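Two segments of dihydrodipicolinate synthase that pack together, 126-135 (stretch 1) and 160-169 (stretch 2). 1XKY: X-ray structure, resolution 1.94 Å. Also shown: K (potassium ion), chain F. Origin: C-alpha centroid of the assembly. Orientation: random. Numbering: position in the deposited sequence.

Stretch 1, residues 126-135: MYQHFKAIAE
Stretch 2, residues 160-169: VRLSEIENIV

The contact between residues 126-135 and 160-169 of dihydrodipicolinate synthase is centred on Leu162, whose two methyl groups reach different aromatic rings of the first stretch. Leu162 (chi1 -71°, chi2 169°; mt) starts sideways from its CA, but its end comes nearer: CD2 lies 3.5 Å from Tyr127 CD1, and CD1 lies 3.5 Å from Phe130 CD2. Both approaches are oblique to the rings. Tyr127 is t (chi1 177°, chi2 83°) and points toward the second stretch, whereas Phe130 is m (chi1 -71°, chi2 -54°); its CA-to-CB bond points toward the second stretch, while the end of the side chain leads away.

One helical turn further along, Ala134 continues the apolar surface. Its CB is 3.8 Å from Ile168 CG1 and 4.5 Å from Ile165 CG2, and the same Ala134 CB lies 3.7 Å from Asn167 OD1. Ile165 and Ile168 are both mt and both point toward the helix; Ile165 CD1 also packs 3.9 Å from Lys131 CG, against the aliphatic part of that side chain.

The backbones account for this spacing. Residues 126-135 are helical, with i to i+4 bonds from Phe130 N to Met126 O (2.9 Å) through Ala134 N to Phe130 O (2.9 Å), which bring Tyr127, Phe130, Lys131 and Ala134 to the contact. The second stretch runs in the same general direction, pairing Tyr127 with Leu162 (CA to CA 6.8 Å) and Ala134 with Asn167 (CA to CA 6.7 Å). It enters as a helix; Glu164 has phi/psi -74/-13° and Ile165 is extended (-81/131°). A type I turn from Ile165 to Ile168 follows, with Glu166 at -48/-50° and Asn167 at -92/6°, closed by Ile168 N to Ile165 O at 3.1 Å; Ile168 (-94/103°) then begins a strand. A potassium ion is bound at this bend by Ser163 O and Ile168 O (each 2.7 Å from K), Ile165 O (2.8 Å), the more distant Glu166 O (3.2 Å) and two waters.

The turn also places Asn167 (chi1 63°, p; chi2 -31°) to donate a hydrogen bond from ND2 to Ala134 O, at 2.9 Å with an N-H...O angle of 159°. This is the only direct hydrogen bond between the stretches.

At the other end, Arg161 (chi1 -66°, chi2 173°, chi3 65°, chi4 -160°) lays its guanidinium flat on Tyr127. The planes meet at 15°, and Arg161 CZ stands 3.7 Å from the ring centroid, 9° off the normal, a geometry that joins stacking to a cation-pi interaction. The closest pair is Arg161 NH2 and Tyr127 CE2, at 3.4 Å. Water 1 adds a bridge, 2.7 Å from Tyr127 OH and donating to Arg161 O at 2.7 Å.

Beyond its packed aliphatic portion, Lys131 (tttm) leads away from the second stretch, and its NZ forms a salt bridge with Glu135 OE2 at 2.9 Å within the helix.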

# COMPACT_ATOMS: atom_id res chain seq x y z
N MET A 126 -17.64 8.48 12.44
CA MET A 126 -17.23 7.56 13.50
C MET A 126 -17.34 8.21 14.87
O MET A 126 -17.77 7.57 15.82
CB MET A 126 -15.81 7.05 13.26
CG MET A 126 -15.75 6.02 12.16
SD MET A 126 -14.16 5.19 12.09
CE MET A 126 -13.21 6.35 11.12
N TYR A 127 -16.98 9.48 14.96
CA TYR A 127 -17.15 10.22 16.20
C TYR A 127 -18.62 10.19 16.67
O TYR A 127 -18.90 9.85 17.82
CB TYR A 127 -16.64 11.66 16.07
CG TYR A 127 -16.90 12.43 17.32
CD1 TYR A 127 -16.02 12.33 18.40
CD2 TYR A 127 -18.05 13.19 17.47
CE1 TYR A 127 -16.29 13.00 19.59
CE2 TYR A 127 -18.32 13.86 18.64
CZ TYR A 127 -17.43 13.77 19.70
OH TYR A 127 -17.69 14.43 20.87
N GLN A 128 -19.55 10.52 15.77
CA GLN A 128 -20.97 10.50 16.12
C GLN A 128 -21.47 9.09 16.42
O GLN A 128 -22.32 8.89 17.29
CB GLN A 128 -21.80 11.14 15.00
CG GLN A 128 -21.52 12.62 14.77
CD GLN A 128 -21.80 13.52 15.98
OE1 GLN A 128 -21.17 14.57 16.13
NE2 GLN A 128 -22.74 13.11 16.84
N HIS A 129 -20.93 8.11 15.71
CA HIS A 129 -21.29 6.70 15.89
C HIS A 129 -20.94 6.25 17.31
O HIS A 129 -21.80 5.77 18.04
CB HIS A 129 -20.57 5.87 14.81
CG HIS A 129 -20.57 4.39 15.03
ND1 HIS A 129 -21.60 3.58 14.62
CD2 HIS A 129 -19.62 3.57 15.55
CE1 HIS A 129 -21.30 2.32 14.90
NE2 HIS A 129 -20.11 2.29 15.47
N PHE A 130 -19.67 6.42 17.69
CA PHE A 130 -19.17 5.96 18.99
C PHE A 130 -19.80 6.75 20.13
O PHE A 130 -20.16 6.19 21.16
CB PHE A 130 -17.65 6.07 19.04
CG PHE A 130 -16.92 5.07 18.18
CD1 PHE A 130 -17.17 3.71 18.30
CD2 PHE A 130 -15.95 5.49 17.27
CE1 PHE A 130 -16.48 2.78 17.52
CE2 PHE A 130 -15.26 4.56 16.48
CZ PHE A 130 -15.52 3.21 16.62
N LYS A 131 -19.93 8.07 19.94
CA LYS A 131 -20.58 8.94 20.92
C LYS A 131 -22.01 8.49 21.22
O LYS A 131 -22.40 8.39 22.39
CB LYS A 131 -20.57 10.39 20.42
CG LYS A 131 -21.25 11.39 21.36
CD LYS A 131 -20.97 12.81 20.93
CE LYS A 131 -21.57 13.83 21.87
NZ LYS A 131 -23.03 13.92 21.69
N ALA A 132 -22.78 8.20 20.17
CA ALA A 132 -24.17 7.76 20.33
C ALA A 132 -24.31 6.42 21.05
O ALA A 132 -25.22 6.24 21.87
CB ALA A 132 -24.86 7.69 18.97
N ILE A 133 -23.43 5.47 20.74
CA ILE A 133 -23.47 4.15 21.39
C ILE A 133 -23.08 4.31 22.86
O ILE A 133 -23.77 3.80 23.74
CB ILE A 133 -22.57 3.11 20.69
CG1 ILE A 133 -22.98 2.92 19.23
CG2 ILE A 133 -22.62 1.74 21.43
CD1 ILE A 133 -21.87 2.38 18.36
N ALA A 134 -21.99 5.03 23.11
CA ALA A 134 -21.50 5.26 24.48
C ALA A 134 -22.57 5.93 25.36
O ALA A 134 -22.75 5.55 26.52
CB ALA A 134 -20.23 6.10 24.45
N GLU A 135 -23.26 6.92 24.80
CA GLU A 135 -24.37 7.62 25.48
C GLU A 135 -25.52 6.71 25.89
O GLU A 135 -26.27 7.02 26.81
CB GLU A 135 -24.94 8.72 24.58
CG GLU A 135 -24.17 10.01 24.66
CD GLU A 135 -24.65 11.07 23.68
OE1 GLU A 135 -25.50 10.76 22.81
OE2 GLU A 135 -24.16 12.21 23.79
N VAL A 160 -8.73 10.95 20.71
CA VAL A 160 -8.60 11.93 21.79
C VAL A 160 -9.97 12.56 22.11
O VAL A 160 -10.36 12.62 23.26
CB VAL A 160 -7.55 13.04 21.45
CG1 VAL A 160 -7.58 14.15 22.52
CG2 VAL A 160 -6.15 12.45 21.34
N ARG A 161 -10.69 13.02 21.09
CA ARG A 161 -12.03 13.59 21.30
C ARG A 161 -12.94 12.58 22.01
O ARG A 161 -13.63 12.92 22.97
CB ARG A 161 -12.68 14.01 19.99
CG ARG A 161 -12.01 15.16 19.27
CD ARG A 161 -12.65 15.36 17.90
NE ARG A 161 -14.04 15.79 18.01
CZ ARG A 161 -14.95 15.69 17.04
NH1 ARG A 161 -14.63 15.16 15.87
NH2 ARG A 161 -16.19 16.11 17.23
N LEU A 162 -12.94 11.33 21.54
CA LEU A 162 -13.76 10.29 22.14
C LEU A 162 -13.36 9.99 23.60
O LEU A 162 -14.23 9.75 24.44
CB LEU A 162 -13.75 9.02 21.28
CG LEU A 162 -14.53 9.16 19.97
CD1 LEU A 162 -14.27 7.98 19.04
CD2 LEU A 162 -16.02 9.32 20.22
N SER A 163 -12.06 10.07 23.89
CA SER A 163 -11.55 9.84 25.25
C SER A 163 -12.09 10.86 26.27
O SER A 163 -12.08 10.59 27.47
CB SER A 163 -10.02 9.86 25.29
OG SER A 163 -9.52 11.19 25.28
N GLU A 164 -12.53 12.02 25.79
CA GLU A 164 -13.14 13.02 26.65
C GLU A 164 -14.56 12.65 27.08
O GLU A 164 -15.11 13.26 27.98
CB GLU A 164 -13.14 14.38 25.96
CG GLU A 164 -11.74 14.94 25.76
CD GLU A 164 -11.70 16.14 24.85
OE1 GLU A 164 -12.76 16.77 24.60
OE2 GLU A 164 -10.60 16.46 24.36
N ILE A 165 -15.16 11.65 26.44
CA ILE A 165 -16.47 11.18 26.85
C ILE A 165 -16.26 10.25 28.04
O ILE A 165 -15.42 9.35 27.98
CB ILE A 165 -17.21 10.50 25.71
CG1 ILE A 165 -17.47 11.53 24.60
CG2 ILE A 165 -18.50 9.86 26.21
CD1 ILE A 165 -17.87 10.94 23.29
N GLU A 166 -17.03 10.49 29.10
CA GLU A 166 -16.80 9.89 30.41
C GLU A 166 -16.57 8.37 30.37
O GLU A 166 -15.58 7.88 30.92
CB GLU A 166 -17.96 10.22 31.36
CG GLU A 166 -17.83 9.60 32.73
CD GLU A 166 -18.90 10.08 33.70
OE1 GLU A 166 -18.57 10.25 34.89
OE2 GLU A 166 -20.06 10.30 33.28
N ASN A 167 -17.45 7.64 29.70
CA ASN A 167 -17.37 6.16 29.73
C ASN A 167 -16.56 5.51 28.59
O ASN A 167 -16.54 4.28 28.49
CB ASN A 167 -18.78 5.55 29.82
CG ASN A 167 -19.64 5.85 28.62
OD1 ASN A 167 -19.50 6.91 28.00
ND2 ASN A 167 -20.55 4.94 28.29
N ILE A 168 -15.90 6.31 27.76
CA ILE A 168 -14.96 5.76 26.76
C ILE A 168 -13.56 5.79 27.39
O ILE A 168 -12.93 6.85 27.49
CB ILE A 168 -15.00 6.52 25.41
CG1 ILE A 168 -16.43 6.54 24.86
CG2 ILE A 168 -14.05 5.84 24.41
CD1 ILE A 168 -16.61 7.20 23.50
N VAL A 169 -13.10 4.61 27.82
CA VAL A 169 -11.98 4.49 28.75
C VAL A 169 -10.71 3.84 28.19
O VAL A 169 -9.65 3.88 28.83
CB VAL A 169 -12.41 3.73 30.04
CG1 VAL A 169 -13.57 4.44 30.72
CG2 VAL A 169 -12.77 2.26 29.76
K K F . -13.01 8.88 29.30
O HOH W 1 -15.76 14.58 22.75
O HOH W 2 -10.73 7.49 30.48
O HOH W 3 -13.22 10.94 30.92